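Local coordinates for isomerase/lactonizing enzyme (Agrobacterium tumefaciens, PDB 1RVK), which is of unknown function but belongs to the enolase superfamily, whose magnesium-dependent members typically remove a proton next to a substrate carboxylate, at residues A[4-9]-A[36-41]; A[13-18]-A[29-34]; A[141-146]-A[334-339]; A[208-213]-A[234-239]; A[242-247]-A[273-278]. All coordinates share one frame; numbering follows the deposited sequence.

Interaction 1 (A[4-9]-A[36-41])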
# COMPACT_ATOMS: atom_id res chain seq x y z
N THR A 4 -3.54 -9.00 -27.51
CA THR A 4 -2.59 -9.13 -28.60
C THR A 4 -1.18 -8.68 -28.24
O THR A 4 -0.21 -9.12 -28.86
CB THR A 4 -3.04 -8.34 -29.85
OG1 THR A 4 -3.23 -6.96 -29.50
CG2 THR A 4 -4.34 -8.91 -30.40
N ASP A 5 -1.06 -7.81 -27.23
CA ASP A 5 0.26 -7.31 -26.84
C ASP A 5 0.40 -7.04 -25.34
O ASP A 5 -0.56 -6.67 -24.67
CB ASP A 5 0.56 -6.00 -27.57
CG ASP A 5 0.49 -6.14 -29.07
OD1 ASP A 5 1.46 -6.66 -29.67
OD2 ASP A 5 -0.53 -5.73 -29.66
N VAL A 6 1.61 -7.25 -24.84
CA VAL A 6 1.96 -6.97 -23.45
C VAL A 6 3.28 -6.21 -23.58
O VAL A 6 4.28 -6.76 -24.04
CB VAL A 6 2.20 -8.25 -22.63
CG1 VAL A 6 2.61 -7.89 -21.20
CG2 VAL A 6 0.94 -9.10 -22.61
N GLU A 7 3.27 -4.93 -23.20
CA GLU A 7 4.47 -4.11 -23.34
C GLU A 7 4.87 -3.39 -22.07
O GLU A 7 4.03 -3.03 -21.24
CB GLU A 7 4.24 -3.08 -24.45
CG GLU A 7 3.55 -3.65 -25.68
CD GLU A 7 3.15 -2.59 -26.68
OE1 GLU A 7 2.69 -1.50 -26.25
OE2 GLU A 7 3.28 -2.84 -27.90
N VAL A 8 6.17 -3.18 -21.92
CA VAL A 8 6.71 -2.48 -20.76
C VAL A 8 7.50 -1.27 -21.25
O VAL A 8 8.35 -1.39 -22.13
CB VAL A 8 7.65 -3.38 -19.94
CG1 VAL A 8 8.30 -2.58 -18.81
CG2 VAL A 8 6.87 -4.56 -19.37
N ARG A 9 7.20 -0.11 -20.68
CA ARG A 9 7.89 1.12 -21.03
C ARG A 9 8.52 1.68 -19.76
O ARG A 9 7.83 1.99 -18.80
CB ARG A 9 6.91 2.14 -21.61
CG ARG A 9 6.31 1.73 -22.95
CD ARG A 9 5.29 2.75 -23.44
NE ARG A 9 4.89 2.49 -24.82
CZ ARG A 9 4.22 1.41 -25.22
NH1 ARG A 9 3.87 0.48 -24.35
NH2 ARG A 9 3.91 1.26 -26.50
N ALA A 36 8.49 1.87 -14.29
CA ALA A 36 8.02 1.10 -15.42
C ALA A 36 6.50 1.11 -15.54
O ALA A 36 5.79 1.14 -14.53
CB ALA A 36 8.51 -0.34 -15.31
N MSE A 37 6.01 1.12 -16.77
CA MSE A 37 4.57 1.09 -17.01
C MSE A 37 4.28 -0.14 -17.86
O MSE A 37 4.89 -0.33 -18.92
CB MSE A 37 4.09 2.35 -17.74
CG MSE A 37 2.59 2.32 -18.06
SE MSE A 37 1.86 3.92 -18.92
CE MSE A 37 2.72 3.73 -20.65
N LEU A 38 3.38 -0.98 -17.37
CA LEU A 38 2.98 -2.18 -18.08
C LEU A 38 1.69 -1.87 -18.84
O LEU A 38 0.75 -1.31 -18.26
CB LEU A 38 2.73 -3.32 -17.09
CG LEU A 38 2.34 -4.72 -17.60
CD1 LEU A 38 0.96 -4.69 -18.22
CD2 LEU A 38 3.37 -5.22 -18.59
N THR A 39 1.65 -2.22 -20.12
CA THR A 39 0.46 -1.99 -20.94
C THR A 39 -0.02 -3.30 -21.57
O THR A 39 0.78 -4.05 -22.13
CB THR A 39 0.72 -0.98 -22.08
OG1 THR A 39 0.96 0.33 -21.54
CG2 THR A 39 -0.47 -0.92 -23.03
N VAL A 40 -1.32 -3.56 -21.46
CA VAL A 40 -1.92 -4.75 -22.05
C VAL A 40 -2.87 -4.24 -23.13
O VAL A 40 -3.72 -3.39 -22.86
CB VAL A 40 -2.72 -5.56 -21.01
CG1 VAL A 40 -3.35 -6.79 -21.67
CG2 VAL A 40 -1.79 -5.99 -19.87
N ARG A 41 -2.73 -4.75 -24.35
CA ARG A 41 -3.58 -4.31 -25.46
C ARG A 41 -4.35 -5.47 -26.10
O ARG A 41 -3.85 -6.59 -26.18
CB ARG A 41 -2.72 -3.62 -26.53
CG ARG A 41 -3.52 -3.08 -27.71
CD ARG A 41 -2.62 -2.47 -28.79
NE ARG A 41 -1.74 -1.44 -28.25
CZ ARG A 41 -0.45 -1.61 -27.98
NH1 ARG A 41 0.13 -2.78 -28.22
NH2 ARG A 41 0.26 -0.62 -27.48
O HOH W 1 3.67 0.47 -21.36
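E7 and R41 bridge two antiparallel strands, already paired by backbone hydrogen bonds, in the three-stranded sheet of the enolase-type N-terminal domain. On the apolar face the bump is L38: its CD2 enters the hollow bordered by two valines, 3.6 Å from V8 CG2 and 3.8 Å from V6 CG1. Branched aliphatic side chains suit this face, because helix 59-70 packs on both valines and helix 98-116 on L38 and V40.

On the other face long polar arms replace the bumps. R41 bends at chi3 (-55°), where NE turns off the otherwise extended chain, and its guanidinium takes E7 end-on: NH2 lies 2.9 Å from E7 OE1, and NH1 bonds to OE2, both from above the carboxylate plane. R41 NE also pairs with E47. R9 brings NH1 and NH2 to the same OE1, which accepts three N-H bonds and probably offsets the nearness of two like charges.

At one end T4 and D5 face R41 in a classic beta bulge; R41 O receives T4 N at 2.8 Å and D5 N at 3.2 Å. At the other, CE of selenomethionine M37 lies 3.9 Å from R9 CD, and a water donates to M37 O at 2.8 Å.

Interaction 2 (A[13-18]-A[29-34])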
# COMPACT_ATOMS: atom_id res chain seq x y z
N THR A 13 11.34 9.33 -13.70
CA THR A 13 10.47 10.25 -12.98
C THR A 13 11.37 11.05 -12.04
O THR A 13 12.33 10.51 -11.48
CB THR A 13 9.39 9.50 -12.17
OG1 THR A 13 8.56 10.45 -11.48
CG2 THR A 13 10.02 8.57 -11.14
N THR A 14 11.08 12.34 -11.88
CA THR A 14 11.87 13.19 -11.00
C THR A 14 11.19 13.23 -9.64
O THR A 14 10.03 13.62 -9.53
CB THR A 14 11.97 14.61 -11.57
OG1 THR A 14 12.60 14.56 -12.85
CG2 THR A 14 12.77 15.51 -10.63
N THR A 15 11.93 12.85 -8.61
CA THR A 15 11.37 12.80 -7.26
C THR A 15 12.41 13.06 -6.19
O THR A 15 13.62 12.99 -6.44
CB THR A 15 10.72 11.42 -7.02
OG1 THR A 15 10.24 11.33 -5.68
CG2 THR A 15 11.74 10.32 -7.26
N ARG A 16 11.94 13.36 -4.98
CA ARG A 16 12.83 13.58 -3.85
C ARG A 16 12.70 12.41 -2.89
O ARG A 16 13.25 12.41 -1.79
CB ARG A 16 12.48 14.89 -3.13
CG ARG A 16 13.08 16.12 -3.80
CD ARG A 16 12.60 17.42 -3.17
NE ARG A 16 13.35 18.56 -3.68
CZ ARG A 16 14.58 18.89 -3.28
NH1 ARG A 16 15.19 19.94 -3.81
NH2 ARG A 16 15.19 18.18 -2.35
N ARG A 17 11.97 11.39 -3.33
CA ARG A 17 11.78 10.20 -2.52
C ARG A 17 12.94 9.23 -2.75
O ARG A 17 13.26 8.87 -3.88
CB ARG A 17 10.45 9.54 -2.89
CG ARG A 17 10.04 8.37 -2.01
CD ARG A 17 10.66 7.07 -2.47
NE ARG A 17 10.09 5.92 -1.78
CZ ARG A 17 10.40 4.66 -2.05
NH1 ARG A 17 11.28 4.38 -3.01
NH2 ARG A 17 9.84 3.67 -1.37
N HIS A 18 13.59 8.83 -1.65
CA HIS A 18 14.70 7.89 -1.70
C HIS A 18 14.33 6.69 -0.83
O HIS A 18 13.34 6.71 -0.12
CB HIS A 18 15.98 8.51 -1.14
CG HIS A 18 16.62 9.50 -2.06
ND1 HIS A 18 16.07 10.73 -2.33
CD2 HIS A 18 17.78 9.45 -2.75
CE1 HIS A 18 16.86 11.40 -3.16
NE2 HIS A 18 17.91 10.64 -3.43
N PRO A 29 17.71 14.42 -1.95
CA PRO A 29 17.92 15.30 -3.10
C PRO A 29 16.99 14.94 -4.26
O PRO A 29 16.60 13.78 -4.41
CB PRO A 29 19.38 15.07 -3.45
CG PRO A 29 20.00 14.69 -2.14
CD PRO A 29 18.97 13.77 -1.55
N ALA A 30 16.64 15.92 -5.08
CA ALA A 30 15.80 15.63 -6.22
C ALA A 30 16.68 14.80 -7.16
O ALA A 30 17.85 15.13 -7.38
CB ALA A 30 15.35 16.92 -6.91
N HIS A 31 16.14 13.71 -7.67
CA HIS A 31 16.89 12.86 -8.59
C HIS A 31 15.93 12.12 -9.50
O HIS A 31 14.72 12.12 -9.28
CB HIS A 31 17.78 11.86 -7.82
CG HIS A 31 17.02 10.86 -7.00
ND1 HIS A 31 17.52 9.61 -6.70
CD2 HIS A 31 15.81 10.94 -6.38
CE1 HIS A 31 16.66 8.96 -5.93
NE2 HIS A 31 15.62 9.75 -5.73
N GLN A 32 16.47 11.50 -10.55
CA GLN A 32 15.62 10.77 -11.48
C GLN A 32 15.64 9.28 -11.15
O GLN A 32 16.70 8.68 -11.01
CB GLN A 32 16.06 11.03 -12.92
CG GLN A 32 15.77 12.45 -13.37
CD GLN A 32 15.91 12.65 -14.86
OE1 GLN A 32 15.65 13.73 -15.38
NE2 GLN A 32 16.32 11.60 -15.56
N VAL A 33 14.45 8.72 -11.03
CA VAL A 33 14.28 7.31 -10.70
C VAL A 33 13.57 6.59 -11.84
O VAL A 33 12.62 7.11 -12.41
CB VAL A 33 13.45 7.15 -9.41
CG1 VAL A 33 13.21 5.67 -9.12
CG2 VAL A 33 14.18 7.81 -8.25
N GLU A 34 14.05 5.40 -12.18
CA GLU A 34 13.42 4.63 -13.25
C GLU A 34 12.11 4.01 -12.79
O GLU A 34 12.05 3.36 -11.74
CB GLU A 34 14.36 3.53 -13.73
CG GLU A 34 15.49 4.02 -14.62
CD GLU A 34 16.35 2.88 -15.14
OE1 GLU A 34 15.81 1.76 -15.31
OE2 GLU A 34 17.55 3.10 -15.40
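T13 O accepts the N-H of V33 in a nearly straight bond of 2.8 Å, one of four backbone bonds that pair T13 with V33 and T15 with H31. Two histidines carry much of the side-chain contact. With chi1 at 64°, H31 CG sits between the backbone N and the carbonyl carbon, and the imidazole sends NE2 to R17 O at 3.1 Å, in line with the ring plane. H18 lies over one face of that ring as an offset stack, centroids 3.7 Å apart and planes 3° from parallel. V33 CG2 covers the opposite face near the rim and meets T15 CG2 at 3.6 Å. Histidine suits both tasks, stacking by its faces and bonding at its edge. Threonine suits T15: OG1 accepts the N-H of R17 in an ST turn at the corner, while T13 OG1 is held by D344. Corners at R16 and P29 lead into a small sheet, 17-19 with 25-28; the hairpin belongs to the N-terminal capping domain of the enolase superfamily.

Interaction 3 (A[141-146]-A[334-339])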
# COMPACT_ATOMS: atom_id res chain seq x y z
N ASP A 141 13.94 9.57 10.63
CA ASP A 141 15.25 9.84 10.04
C ASP A 141 16.14 10.59 11.02
O ASP A 141 15.88 10.62 12.22
CB ASP A 141 15.10 10.64 8.74
CG ASP A 141 14.22 11.87 8.90
OD1 ASP A 141 14.45 12.66 9.84
OD2 ASP A 141 13.30 12.06 8.08
N GLU A 142 17.21 11.18 10.50
CA GLU A 142 18.14 11.94 11.32
C GLU A 142 18.31 13.33 10.72
O GLU A 142 19.34 13.98 10.88
CB GLU A 142 19.48 11.20 11.41
CG GLU A 142 19.37 9.88 12.17
CD GLU A 142 20.67 9.11 12.20
OE1 GLU A 142 21.04 8.50 11.18
OE2 GLU A 142 21.33 9.11 13.27
N LEU A 143 17.26 13.78 10.03
CA LEU A 143 17.23 15.09 9.38
C LEU A 143 16.68 16.13 10.34
O LEU A 143 15.54 16.03 10.81
CB LEU A 143 16.34 15.04 8.14
CG LEU A 143 16.87 14.38 6.86
CD1 LEU A 143 17.68 13.15 7.19
CD2 LEU A 143 15.69 14.02 5.96
N GLU A 144 17.48 17.15 10.64
CA GLU A 144 17.07 18.21 11.54
C GLU A 144 15.77 18.84 11.04
O GLU A 144 15.68 19.27 9.89
CB GLU A 144 18.17 19.26 11.64
CG GLU A 144 18.02 20.22 12.81
CD GLU A 144 19.23 21.12 12.96
OE1 GLU A 144 20.36 20.59 13.04
OE2 GLU A 144 19.06 22.35 12.99
N GLY A 145 14.76 18.87 11.91
CA GLY A 145 13.48 19.45 11.53
C GLY A 145 12.59 18.51 10.73
O GLY A 145 11.44 18.84 10.43
N GLY A 146 13.11 17.33 10.39
CA GLY A 146 12.33 16.37 9.64
C GLY A 146 11.57 15.45 10.59
O GLY A 146 10.52 15.82 11.11
N HIS A 334 5.90 13.43 4.71
CA HIS A 334 7.06 13.99 5.39
C HIS A 334 6.98 15.51 5.30
O HIS A 334 6.56 16.06 4.29
CB HIS A 334 8.35 13.49 4.73
CG HIS A 334 9.59 13.77 5.52
ND1 HIS A 334 10.14 15.03 5.63
CD2 HIS A 334 10.38 12.95 6.27
CE1 HIS A 334 11.21 14.97 6.40
NE2 HIS A 334 11.37 13.72 6.80
N PRO A 335 7.38 16.22 6.37
CA PRO A 335 7.30 17.68 6.31
C PRO A 335 8.08 18.34 5.16
O PRO A 335 7.71 19.42 4.71
CB PRO A 335 7.81 18.12 7.69
CG PRO A 335 8.66 16.95 8.15
CD PRO A 335 7.86 15.76 7.68
N PHE A 336 9.12 17.68 4.67
CA PHE A 336 9.91 18.26 3.58
C PHE A 336 9.30 18.03 2.21
O PHE A 336 9.74 18.62 1.22
CB PHE A 336 11.33 17.67 3.56
CG PHE A 336 12.12 17.93 4.82
CD1 PHE A 336 11.64 18.78 5.81
CD2 PHE A 336 13.35 17.31 5.01
CE1 PHE A 336 12.37 19.01 6.97
CE2 PHE A 336 14.09 17.53 6.16
CZ PHE A 336 13.60 18.39 7.15
N LEU A 337 8.28 17.18 2.14
CA LEU A 337 7.65 16.86 0.86
C LEU A 337 6.19 17.30 0.77
O LEU A 337 5.48 17.35 1.77
CB LEU A 337 7.74 15.35 0.60
CG LEU A 337 9.13 14.72 0.69
CD1 LEU A 337 9.02 13.21 0.53
CD2 LEU A 337 10.03 15.31 -0.38
N GLU A 338 5.75 17.62 -0.44
CA GLU A 338 4.38 18.04 -0.68
C GLU A 338 3.65 16.94 -1.45
O GLU A 338 3.69 16.90 -2.68
CB GLU A 338 4.35 19.34 -1.50
CG GLU A 338 2.95 19.90 -1.69
CD GLU A 338 2.34 20.37 -0.38
OE1 GLU A 338 1.11 20.59 -0.35
OE2 GLU A 338 3.09 20.54 0.61
N TYR A 339 2.99 16.06 -0.71
CA TYR A 339 2.27 14.94 -1.30
C TYR A 339 1.20 15.37 -2.31
O TYR A 339 1.04 14.74 -3.36
CB TYR A 339 1.63 14.10 -0.19
CG TYR A 339 0.90 12.86 -0.67
CD1 TYR A 339 -0.39 12.93 -1.19
CD2 TYR A 339 1.52 11.60 -0.60
CE1 TYR A 339 -1.05 11.78 -1.63
CE2 TYR A 339 0.86 10.46 -1.04
CZ TYR A 339 -0.42 10.55 -1.55
OH TYR A 339 -1.07 9.42 -1.97
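D141 and H334 supply the polar link, reaching toward each other tip to tip. H334 NE2 donates to D141 OD2 at 2.8 Å, nearly along the C-O axis of the acceptor, the carboxylate and ring planes 43° apart. Each group has a second bond within its own loop. H334 ND1 accepts the N-H of F336 close to the ring plane, and D141 OD1 accepts the N-H of L143, an Asx turn that suits a short acidic side chain, as well as that of L147. Imidazole has two ring nitrogens, so histidine can donate through NE2 and accept through ND1.

Packing centres on F336. Its CE2 touches L143 CD2 at 3.9 Å, the one apolar pair of side chains. The rest of the ring meets turn backbone: CZ lies 3.4 Å from G146 N, and E144 O comes to the ring edge near its plane. P335 CG meets G146 O at 3.7 Å; that buried oxygen has no polar partner.

Backbone shape explains G145, which takes a positive phi of 81° in the type II turn from L143 to G146. Close packing explains G146, whose CA lets H334 CE1 come within 3.7 Å and F336 CZ within 3.4 Å. P27 also packs on L143 and H334. The two loops follow parallel strands 130-137 and 328-333, so the contact lies at the closing seam of an enolase-type barrel.

Interaction 4 (A[208-213]-A[234-239])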
# COMPACT_ATOMS: atom_id res chain seq x y z
N PHE A 208 9.31 -0.56 14.06
CA PHE A 208 10.32 -1.50 13.56
C PHE A 208 9.66 -2.88 13.39
O PHE A 208 9.14 -3.45 14.35
CB PHE A 208 11.47 -1.54 14.56
CG PHE A 208 12.54 -2.52 14.24
CD1 PHE A 208 12.74 -3.64 15.04
CD2 PHE A 208 13.39 -2.32 13.15
CE1 PHE A 208 13.77 -4.54 14.78
CE2 PHE A 208 14.42 -3.22 12.88
CZ PHE A 208 14.61 -4.33 13.69
N HIS A 209 9.69 -3.41 12.17
CA HIS A 209 9.04 -4.68 11.84
C HIS A 209 9.64 -5.98 12.35
O HIS A 209 9.13 -7.05 12.01
CB HIS A 209 8.92 -4.81 10.32
CG HIS A 209 8.52 -3.55 9.62
ND1 HIS A 209 7.31 -2.92 9.84
CD2 HIS A 209 9.16 -2.82 8.67
CE1 HIS A 209 7.22 -1.85 9.06
NE2 HIS A 209 8.33 -1.77 8.34
N TRP A 210 10.68 -5.91 13.17
CA TRP A 210 11.31 -7.14 13.65
C TRP A 210 11.66 -7.15 15.14
O TRP A 210 12.64 -7.79 15.54
CB TRP A 210 12.59 -7.42 12.84
CG TRP A 210 12.40 -7.44 11.35
CD1 TRP A 210 12.15 -8.53 10.57
CD2 TRP A 210 12.48 -6.32 10.46
NE1 TRP A 210 12.09 -8.16 9.24
CE2 TRP A 210 12.29 -6.81 9.15
CE3 TRP A 210 12.71 -4.94 10.64
CZ2 TRP A 210 12.31 -5.97 8.02
CZ3 TRP A 210 12.73 -4.11 9.53
CH2 TRP A 210 12.53 -4.63 8.23
N TYR A 211 10.89 -6.44 15.96
CA TYR A 211 11.14 -6.42 17.40
C TYR A 211 10.93 -7.81 17.98
O TYR A 211 10.10 -8.58 17.49
CB TYR A 211 10.18 -5.47 18.12
CG TYR A 211 10.63 -4.03 18.22
CD1 TYR A 211 9.77 -3.00 17.82
CD2 TYR A 211 11.87 -3.69 18.75
CE1 TYR A 211 10.14 -1.66 17.96
CE2 TYR A 211 12.25 -2.35 18.89
CZ TYR A 211 11.38 -1.35 18.49
OH TYR A 211 11.73 -0.03 18.64
N SER A 212 11.67 -8.12 19.04
CA SER A 212 11.52 -9.39 19.74
C SER A 212 10.16 -9.36 20.44
O SER A 212 9.53 -8.30 20.52
CB SER A 212 12.61 -9.54 20.79
OG SER A 212 12.50 -8.50 21.75
N ARG A 213 9.70 -10.50 20.94
CA ARG A 213 8.42 -10.53 21.64
C ARG A 213 8.47 -9.59 22.85
O ARG A 213 7.54 -8.82 23.07
CB ARG A 213 8.09 -11.95 22.12
CG ARG A 213 7.68 -12.93 21.03
CD ARG A 213 7.13 -14.21 21.65
NE ARG A 213 6.82 -15.23 20.66
CZ ARG A 213 6.15 -16.35 20.94
NH1 ARG A 213 5.72 -16.56 22.18
NH2 ARG A 213 5.91 -17.25 20.00
N PRO A 234 4.74 -5.15 14.57
CA PRO A 234 5.89 -4.83 15.42
C PRO A 234 6.89 -5.98 15.51
O PRO A 234 7.96 -5.83 16.09
CB PRO A 234 5.24 -4.53 16.76
CG PRO A 234 4.12 -5.53 16.79
CD PRO A 234 3.55 -5.47 15.38
N MSE A 235 6.53 -7.14 14.95
CA MSE A 235 7.41 -8.31 14.99
C MSE A 235 7.48 -8.97 13.62
O MSE A 235 6.68 -8.67 12.74
CB MSE A 235 6.88 -9.33 16.01
CG MSE A 235 6.64 -8.77 17.41
SE MSE A 235 5.81 -10.09 18.59
CE MSE A 235 4.15 -10.30 17.62
N ASP A 236 8.45 -9.87 13.43
CA ASP A 236 8.61 -10.56 12.16
C ASP A 236 7.33 -11.34 11.86
O ASP A 236 7.01 -12.31 12.55
CB ASP A 236 9.82 -11.50 12.22
CG ASP A 236 10.22 -12.03 10.86
OD1 ASP A 236 11.44 -12.21 10.62
OD2 ASP A 236 9.32 -12.28 10.03
N GLU A 237 6.60 -10.92 10.83
CA GLU A 237 5.35 -11.58 10.47
C GLU A 237 5.45 -13.03 10.03
O GLU A 237 4.44 -13.69 9.81
CB GLU A 237 4.62 -10.76 9.40
CG GLU A 237 3.99 -9.50 9.95
CD GLU A 237 3.18 -8.75 8.92
OE1 GLU A 237 2.48 -7.79 9.30
OE2 GLU A 237 3.25 -9.12 7.73
N GLN A 238 6.67 -13.53 9.89
CA GLN A 238 6.85 -14.92 9.51
C GLN A 238 6.53 -15.80 10.71
O GLN A 238 6.34 -17.01 10.58
CB GLN A 238 8.28 -15.15 9.01
CG GLN A 238 8.54 -14.48 7.66
CD GLN A 238 10.00 -14.47 7.26
OE1 GLN A 238 10.83 -13.83 7.92
NE2 GLN A 238 10.33 -15.17 6.18
N SER A 239 6.44 -15.18 11.89
CA SER A 239 6.12 -15.90 13.12
C SER A 239 4.67 -15.68 13.54
O SER A 239 4.38 -14.81 14.35
CB SER A 239 7.05 -15.48 14.26
OG SER A 239 6.73 -16.17 15.46
O HOH W 2 7.69 -8.38 9.73
O HOH W 3 10.10 -10.76 15.74
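M235 and Y211 meet where two loops leave neighbouring parallel strands of the enolase-type barrel, 202-206 and 230-232, whose ends carry the magnesium ligands D206 and E232. M235 is a selenomethionine, and its side chain passes the other loop, crossing R213 obliquely. CB lies 3.6 Å and CG 3.5 Å from Y211 O. SE settles 4.0 Å from R213 CA in helix 213-224, and beyond a bend at chi3 (-63°) CE packs on S242 O of the next helix. A long, unbranched apolar chain suits this path.

The one direct hydrogen bond between the loops is backbone to backbone: Y211 N donates to P234 O at 3.0 Å, tilted from the carbonyl plane. The Y211 ring turns its edge to that oxygen, and its hydroxyl goes to D186. D236 OD1 lies at the edge of the W210 ring, in its plane, 3.7 Å from CD1, the planes 88° apart, while D236 OD2 accepts the N-H of Q238 in an Asx turn. H209, its side chain about 5 Å from the magnesium ion, shares a water with E237 N through its carbonyl. A second water donates to Y211 O at 2.8 Å and accepts from D236 N.

Interaction 5 (A[242-247]-A[273-278])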
# COMPACT_ATOMS: atom_id res chain seq x y z
N SER A 242 4.04 -15.75 17.29
CA SER A 242 4.40 -14.57 18.05
C SER A 242 3.23 -13.59 18.07
O SER A 242 3.01 -12.89 19.07
CB SER A 242 5.63 -13.90 17.45
OG SER A 242 6.78 -14.69 17.65
N TYR A 243 2.47 -13.53 16.98
CA TYR A 243 1.33 -12.63 16.91
C TYR A 243 0.16 -13.14 17.73
O TYR A 243 -0.59 -12.34 18.31
CB TYR A 243 0.93 -12.39 15.46
CG TYR A 243 1.78 -11.32 14.82
CD1 TYR A 243 3.08 -11.59 14.39
CD2 TYR A 243 1.31 -10.01 14.71
CE1 TYR A 243 3.90 -10.58 13.88
CE2 TYR A 243 2.12 -9.00 14.21
CZ TYR A 243 3.41 -9.29 13.80
OH TYR A 243 4.20 -8.27 13.32
N LYS A 244 -0.01 -14.45 17.79
CA LYS A 244 -1.09 -15.02 18.60
C LYS A 244 -0.79 -14.65 20.05
O LYS A 244 -1.68 -14.22 20.80
CB LYS A 244 -1.12 -16.55 18.45
CG LYS A 244 -1.42 -17.01 17.03
CD LYS A 244 -1.15 -18.51 16.85
CE LYS A 244 -2.10 -19.37 17.66
NZ LYS A 244 -1.85 -20.83 17.43
N TRP A 245 0.47 -14.79 20.44
CA TRP A 245 0.92 -14.48 21.80
C TRP A 245 0.77 -12.99 22.10
O TRP A 245 0.21 -12.61 23.14
CB TRP A 245 2.39 -14.88 21.97
CG TRP A 245 2.98 -14.48 23.30
CD1 TRP A 245 2.89 -15.16 24.48
CD2 TRP A 245 3.72 -13.28 23.58
NE1 TRP A 245 3.53 -14.46 25.48
CE2 TRP A 245 4.05 -13.31 24.96
CE3 TRP A 245 4.14 -12.20 22.80
CZ2 TRP A 245 4.78 -12.28 25.57
CZ3 TRP A 245 4.87 -11.18 23.42
CH2 TRP A 245 5.18 -11.23 24.78
N LEU A 246 1.27 -12.15 21.20
CA LEU A 246 1.21 -10.71 21.41
C LEU A 246 -0.22 -10.20 21.52
O LEU A 246 -0.53 -9.38 22.38
CB LEU A 246 1.96 -9.99 20.28
CG LEU A 246 2.24 -8.49 20.40
CD1 LEU A 246 0.95 -7.74 20.22
CD2 LEU A 246 2.90 -8.17 21.74
N SER A 247 -1.09 -10.69 20.64
CA SER A 247 -2.50 -10.28 20.67
C SER A 247 -3.14 -10.67 21.99
O SER A 247 -3.92 -9.91 22.56
CB SER A 247 -3.26 -10.92 19.51
OG SER A 247 -2.80 -10.42 18.26
N ALA A 273 -6.16 -18.72 13.52
CA ALA A 273 -5.31 -18.84 14.71
C ALA A 273 -5.47 -17.68 15.68
O ALA A 273 -4.88 -17.69 16.76
CB ALA A 273 -3.85 -18.96 14.29
N GLY A 274 -6.26 -16.68 15.31
CA GLY A 274 -6.46 -15.53 16.16
C GLY A 274 -5.18 -14.74 16.35
O GLY A 274 -4.88 -14.28 17.46
N ALA A 275 -4.42 -14.58 15.27
CA ALA A 275 -3.14 -13.88 15.32
C ALA A 275 -3.27 -12.36 15.24
O ALA A 275 -2.29 -11.64 15.45
CB ALA A 275 -2.23 -14.38 14.21
N CYS A 276 -4.46 -11.87 14.92
CA CYS A 276 -4.68 -10.43 14.83
C CYS A 276 -6.13 -10.09 15.17
O CYS A 276 -6.99 -10.96 15.16
CB CYS A 276 -4.36 -9.95 13.41
SG CYS A 276 -5.36 -10.72 12.13
N ASP A 277 -6.37 -8.81 15.46
CA ASP A 277 -7.70 -8.32 15.79
C ASP A 277 -8.32 -7.63 14.58
O ASP A 277 -9.54 -7.51 14.46
CB ASP A 277 -7.62 -7.33 16.95
CG ASP A 277 -6.93 -7.92 18.16
OD1 ASP A 277 -7.51 -8.84 18.79
OD2 ASP A 277 -5.80 -7.48 18.48
N ILE A 278 -7.45 -7.16 13.69
CA ILE A 278 -7.85 -6.49 12.45
C ILE A 278 -6.96 -7.09 11.38
O ILE A 278 -5.75 -7.21 11.57
CB ILE A 278 -7.57 -4.97 12.52
CG1 ILE A 278 -8.30 -4.34 13.71
CG2 ILE A 278 -8.00 -4.30 11.22
CD1 ILE A 278 -7.88 -2.90 13.99
O HOH W 4 -6.94 -9.48 21.24
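The ring of Y243 receives A275 O at its edge, near the ring plane and at the CB end: CB lies 3.3 Å and CD2 4.0 Å from that oxygen. W270 meets the same ring with planes about 50° apart. At the far end Y243 OH bonds to M235 O of the preceding loop, so an aromatic with a polar tip suits this place. The contact belongs to the TIM-type beta/alpha barrel of the enolase C-terminal domain: helix 240-249 leans on the turn that leads from helix 263-272 into strand 278-281.

G274 closes helix 263-272 in a Schellman motif with a positive phi of 64°, easy for glycine. A275 CB fits against Y243 CB at 3.9 Å and K244 CG at 3.9 Å, where a small methyl suffices. K244 lays its aliphatic part over A273: CD is 3.7 Å from A273 CB, and CE is 3.4 Å from A273 O. Its chi3 of 66° places CE there.

D277 OD2 accepts from V254 N of strand 254-256. S247 OG lies 3.1 Å from A275 O, but its proton goes to Y243 O at 2.9 Å, which also accepts S247 N from the opposite face of its carbonyl plane.

Overall arrangement
Interactions 1 and 2 lie on the same two strands, 3-15 and 30-42, of the N-terminal domain, with centres 23 Å apart; interaction 2 is near the hairpin tip. Interaction 3 follows along the chain and joins the loops after the first and last parallel barrel strands, its ends enclosing interactions 4 and 5. It touches interaction 2 through R16 and L337, so capping domain and barrel meet there. Interactions 4 and 5 are neighbours, centres 12 Å apart, joined by M235 with Y243 and R213 with S242, and lie 37 and 41 Å from interaction 1 between centres. The magnesium site (D206, E232, E258) lies at the barrel's strand ends, which the N-terminal domain typically caps in this superfamily.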